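Local coordinates for tail fiber protein (Acinetobacter phage AM24, PDB 5W5P) that probably recognises, and may cleave, the capsular polysaccharide of Acinetobacter baumannii as a trimeric phage tailspike, at residues G344-L349 with A378-D383; P406-N411 with R417-G422. All coordinates share one frame; numbering follows the deposited sequence.

Contact 1 of 2, residues G344-L349 with A378-D383; sequences GDLPTL and AAYKAD
Leu346 sets one methyl over a face of the Tyr380 ring. CD2 lies 3.9 Å from the ring centroid and 30° off the ring normal, a CH-pi contact displaced toward the hydroxyl end, since CD2 reaches both CE2 and CZ of Tyr380 at 3.5 Å. Ala379 CB sits on the reverse face, 4.0 Å above the plane and near its rim, so the ring is held between a methyl group from each segment. The tyrosine gets there with CG turned opposite its carbonyl carbon (chi1 -57°), which carries the ring toward 344-349. Pro347 approaches differently: its CA is 3.3 Å from Tyr380 OH, and its CB packs at 3.7 Å from that same oxygen. The hydroxyl finds its polar partner in Asn342, to which it is hydrogen-bonded, and Tyr386 adds a second aromatic ring beside Tyr380. The two segments belong to successive turns of the parallel beta-helix that forms the middle of this tailspike, the first coming after strand 331-339 and the second after strand 365-375. Leu346 and Pro347 lie in a short helical turn, in which Asp345 O accepts from both Thr348 N (3.0 Å) and Leu349 N (2.9 Å). Asp383, in the same loop as Tyr380, forms a salt bridge with Lys350, the residue just after Leu349.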
# COMPACT_ATOMS: atom_id res chain seq x y z
N GLY A 344 -19.42 -17.18 11.22
CA GLY A 344 -18.50 -16.94 12.33
C GLY A 344 -19.15 -16.11 13.42
O GLY A 344 -20.31 -16.33 13.79
N ASP A 345 -18.41 -15.14 13.94
CA ASP A 345 -18.92 -14.22 14.95
C ASP A 345 -19.62 -13.01 14.36
O ASP A 345 -20.17 -12.20 15.12
CB ASP A 345 -17.78 -13.76 15.87
CG ASP A 345 -17.13 -14.91 16.64
OD1 ASP A 345 -17.79 -15.94 16.85
OD2 ASP A 345 -15.95 -14.77 17.02
N LEU A 346 -19.60 -12.85 13.04
CA LEU A 346 -20.26 -11.70 12.42
C LEU A 346 -21.73 -11.56 12.78
O LEU A 346 -22.16 -10.42 13.03
CB LEU A 346 -20.08 -11.75 10.90
CG LEU A 346 -20.10 -10.40 10.18
CD1 LEU A 346 -19.23 -10.45 8.94
CD2 LEU A 346 -21.53 -9.99 9.81
N PRO A 347 -22.55 -12.61 12.80
CA PRO A 347 -23.96 -12.42 13.21
C PRO A 347 -24.12 -11.92 14.64
O PRO A 347 -25.17 -11.34 14.95
CB PRO A 347 -24.57 -13.81 13.03
CG PRO A 347 -23.72 -14.45 12.00
CD PRO A 347 -22.33 -13.97 12.28
N THR A 348 -23.13 -12.10 15.51
CA THR A 348 -23.24 -11.61 16.88
C THR A 348 -22.60 -10.23 17.05
O THR A 348 -23.22 -9.32 17.60
CB THR A 348 -22.61 -12.61 17.85
OG1 THR A 348 -23.35 -13.84 17.82
CG2 THR A 348 -22.65 -12.06 19.27
N LEU A 349 -21.36 -10.06 16.59
CA LEU A 349 -20.70 -8.76 16.68
C LEU A 349 -21.28 -7.76 15.69
O LEU A 349 -21.19 -6.55 15.94
CB LEU A 349 -19.20 -8.91 16.45
CG LEU A 349 -18.50 -9.87 17.42
CD1 LEU A 349 -17.01 -9.91 17.15
CD2 LEU A 349 -18.79 -9.47 18.86
N ALA A 378 -27.32 -9.43 2.27
CA ALA A 378 -28.59 -8.72 2.37
C ALA A 378 -29.01 -8.48 3.82
O ALA A 378 -29.75 -7.53 4.09
CB ALA A 378 -29.68 -9.49 1.63
N ALA A 379 -28.53 -9.31 4.75
CA ALA A 379 -28.96 -9.24 6.14
C ALA A 379 -28.49 -7.97 6.84
O ALA A 379 -29.09 -7.59 7.85
CB ALA A 379 -28.45 -10.46 6.90
N TYR A 380 -27.44 -7.32 6.35
CA TYR A 380 -26.85 -6.19 7.05
C TYR A 380 -27.01 -4.87 6.32
O TYR A 380 -26.46 -3.86 6.76
CB TYR A 380 -25.37 -6.49 7.33
CG TYR A 380 -25.24 -7.76 8.12
CD1 TYR A 380 -25.63 -7.81 9.45
CD2 TYR A 380 -24.76 -8.92 7.53
CE1 TYR A 380 -25.54 -8.97 10.18
CE2 TYR A 380 -24.67 -10.09 8.26
CZ TYR A 380 -25.06 -10.10 9.58
OH TYR A 380 -24.97 -11.26 10.31
N LYS A 381 -27.77 -4.85 5.22
CA LYS A 381 -28.07 -3.59 4.57
C LYS A 381 -29.02 -2.74 5.40
O LYS A 381 -28.88 -1.51 5.42
CB LYS A 381 -28.66 -3.85 3.18
CG LYS A 381 -27.65 -4.44 2.20
CD LYS A 381 -28.31 -4.80 0.89
CE LYS A 381 -27.30 -5.41 -0.07
NZ LYS A 381 -27.97 -5.84 -1.33
N ALA A 382 -29.97 -3.36 6.10
CA ALA A 382 -30.99 -2.64 6.87
C ALA A 382 -30.90 -2.91 8.37
O ALA A 382 -31.81 -2.52 9.12
CB ALA A 382 -32.38 -3.01 6.37
N ASP A 383 -29.83 -3.55 8.84
CA ASP A 383 -29.63 -3.83 10.26
C ASP A 383 -29.07 -2.59 10.94
O ASP A 383 -27.89 -2.27 10.78
CB ASP A 383 -28.68 -5.02 10.41
CG ASP A 383 -28.62 -5.55 11.83
OD1 ASP A 383 -28.96 -4.81 12.78
OD2 ASP A 383 -28.21 -6.72 12.00

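Contact 2 of 2, residues P406-N411 with R417-G422; sequences PTFVGN and RMWSEG
Asn411 ND2 is gripped by two acceptors, Asn430 OD1 and the backbone oxygen of Phe369, while OD1 of the same amide accepts from Asn372; its CB meanwhile rests 3.7 Å from the selenium of Met418, a selenomethionine. Asn372, Asn411 and Asn430 lie on or beside strands of consecutive turns that pair in parallel, so the chain of amides is an asparagine ladder, the internal stack found in parallel beta-helices. The rest of the contact is aromatic. Phe408, on strand 407-409, stacks with the six-membered ring of Trp419: centroids are 4.7 Å apart and the planes meet at 28°, an offset and somewhat splayed arrangement. Trp419 CE3 stands 3.5 Å above the Phe408 plane and over its centre, and is nearest to CD1 of Phe408, at 3.6 Å. The indole is brought there by a first torsion of 61°, with CG lodged between the backbone N and the carbonyl carbon. Met418 comes to the same side of the ring as the indole, but obliquely. Its SE touches Phe408 CD2 at 3.7 Å and lies 4.6 Å from the ring centroid, 49° off the normal, a Met-aromatic contact. Phe369 of the preceding turn also stacks with Phe408, which extends the aromatic packing along the helix axis, whereas Thr407 and Val409 point away from 417-422 and pack against neighbouring subunits. All four touching residues are buried, and the closest approaches are between carbon and carbon or carbon and selenium. Cohesion here probably rests on dispersion, offset stacking and burial of apolar surface, with the amide of Asn411 satisfied by its neighbours Asn372 and Asn430 and by the backbone oxygen of Phe369.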
# COMPACT_ATOMS: atom_id res chain seq x y z
N PRO A 406 -10.17 7.02 14.06
CA PRO A 406 -9.88 6.55 12.70
C PRO A 406 -10.54 7.41 11.63
O PRO A 406 -11.56 8.06 11.86
CB PRO A 406 -10.44 5.13 12.68
CG PRO A 406 -10.58 4.74 14.12
CD PRO A 406 -10.89 6.01 14.84
N THR A 407 -9.94 7.40 10.45
CA THR A 407 -10.46 8.14 9.30
C THR A 407 -10.75 7.17 8.16
O THR A 407 -10.22 6.06 8.11
CB THR A 407 -9.49 9.24 8.84
OG1 THR A 407 -8.31 8.66 8.28
CG2 THR A 407 -9.10 10.14 10.02
N PHE A 408 -11.63 7.60 7.26
CA PHE A 408 -12.07 6.78 6.13
C PHE A 408 -11.97 7.61 4.85
O PHE A 408 -12.54 8.70 4.78
CB PHE A 408 -13.51 6.29 6.33
CG PHE A 408 -13.66 5.27 7.43
CD1 PHE A 408 -13.70 5.66 8.76
CD2 PHE A 408 -13.79 3.92 7.13
CE1 PHE A 408 -13.85 4.73 9.77
CE2 PHE A 408 -13.93 2.98 8.13
CZ PHE A 408 -13.96 3.38 9.46
N VAL A 409 -11.26 7.08 3.86
CA VAL A 409 -11.05 7.77 2.59
C VAL A 409 -11.35 6.81 1.45
O VAL A 409 -10.74 5.73 1.36
CB VAL A 409 -9.61 8.30 2.47
CG1 VAL A 409 -9.34 8.83 1.05
CG2 VAL A 409 -9.33 9.38 3.53
N GLY A 410 -12.30 7.18 0.59
CA GLY A 410 -12.50 6.49 -0.67
C GLY A 410 -13.01 5.07 -0.57
O GLY A 410 -12.80 4.29 -1.51
N ASN A 411 -13.68 4.71 0.52
CA ASN A 411 -14.25 3.38 0.69
C ASN A 411 -15.64 3.31 0.07
O ASN A 411 -16.27 4.32 -0.24
CB ASN A 411 -14.33 3.00 2.17
CG ASN A 411 -12.98 3.11 2.87
OD1 ASN A 411 -12.15 2.20 2.80
ND2 ASN A 411 -12.76 4.24 3.55
N ARG A 417 -24.31 0.93 7.95
CA ARG A 417 -23.30 1.90 8.36
C ARG A 417 -21.92 1.37 8.02
O ARG A 417 -21.68 0.15 8.01
CB ARG A 417 -23.39 2.21 9.85
CG ARG A 417 -24.36 3.34 10.19
CD ARG A 417 -24.18 3.79 11.63
NE ARG A 417 -25.08 4.89 11.96
CZ ARG A 417 -26.26 4.74 12.54
NH1 ARG A 417 -26.70 3.52 12.86
NH2 ARG A 417 -27.00 5.80 12.81
N MSE A 418 -21.00 2.29 7.77
CA MSE A 418 -19.61 1.93 7.55
C MSE A 418 -18.83 1.94 8.87
O MSE A 418 -17.86 1.19 9.02
CB MSE A 418 -18.97 2.87 6.54
CG MSE A 418 -17.66 2.34 5.99
SE MSE A 418 -16.72 3.66 4.90
CE MSE A 418 -17.95 3.72 3.39
N TRP A 419 -19.26 2.78 9.81
CA TRP A 419 -18.60 2.87 11.11
C TRP A 419 -19.63 3.25 12.17
O TRP A 419 -20.74 3.69 11.86
CB TRP A 419 -17.44 3.88 11.08
CG TRP A 419 -17.85 5.29 10.74
CD1 TRP A 419 -18.42 6.20 11.59
CD2 TRP A 419 -17.71 5.94 9.48
NE1 TRP A 419 -18.64 7.38 10.92
CE2 TRP A 419 -18.21 7.25 9.63
CE3 TRP A 419 -17.21 5.55 8.23
CZ2 TRP A 419 -18.23 8.17 8.58
CZ3 TRP A 419 -17.23 6.46 7.20
CH2 TRP A 419 -17.74 7.75 7.38
N SER A 420 -19.25 3.06 13.43
CA SER A 420 -20.12 3.43 14.54
C SER A 420 -20.43 4.92 14.48
O SER A 420 -19.52 5.75 14.35
CB SER A 420 -19.45 3.08 15.87
OG SER A 420 -19.23 1.69 16.00
N GLU A 421 -21.71 5.25 14.59
CA GLU A 421 -22.15 6.64 14.43
C GLU A 421 -21.45 7.54 15.44
O GLU A 421 -21.27 7.19 16.61
CB GLU A 421 -23.67 6.74 14.59
CG GLU A 421 -24.19 6.27 15.94
CD GLU A 421 -24.87 4.91 15.88
OE1 GLU A 421 -26.11 4.86 16.06
OE2 GLU A 421 -24.17 3.90 15.66
N GLY A 422 -21.03 8.72 14.96
CA GLY A 422 -20.44 9.74 15.80
C GLY A 422 -19.02 9.50 16.26
O GLY A 422 -18.48 10.33 16.99

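Contact 1 closes at Asp383 before contact 2 opens at Pro406, so the two follow in series along the chain. Their centres are 17 Å apart and their nearest atoms about 5 Å, without touching. Strand 365-375 joins them: in sequence it falls between the two segments of contact 1, and it pairs in parallel with 407-409 and 412-413, the strands of contact 2's turn. Backbone hydrogen bonds between Tyr380 and Tyr416, which precedes 417-422, provide a second connection. Contact 1 joins a helical turn to a loop, and no other subunit touches either, whereas strand 407-409 of contact 2 packs against both partners. Both lie in neighbouring turns of the beta-helix, contact 1 away from the other subunits and contact 2 beside them.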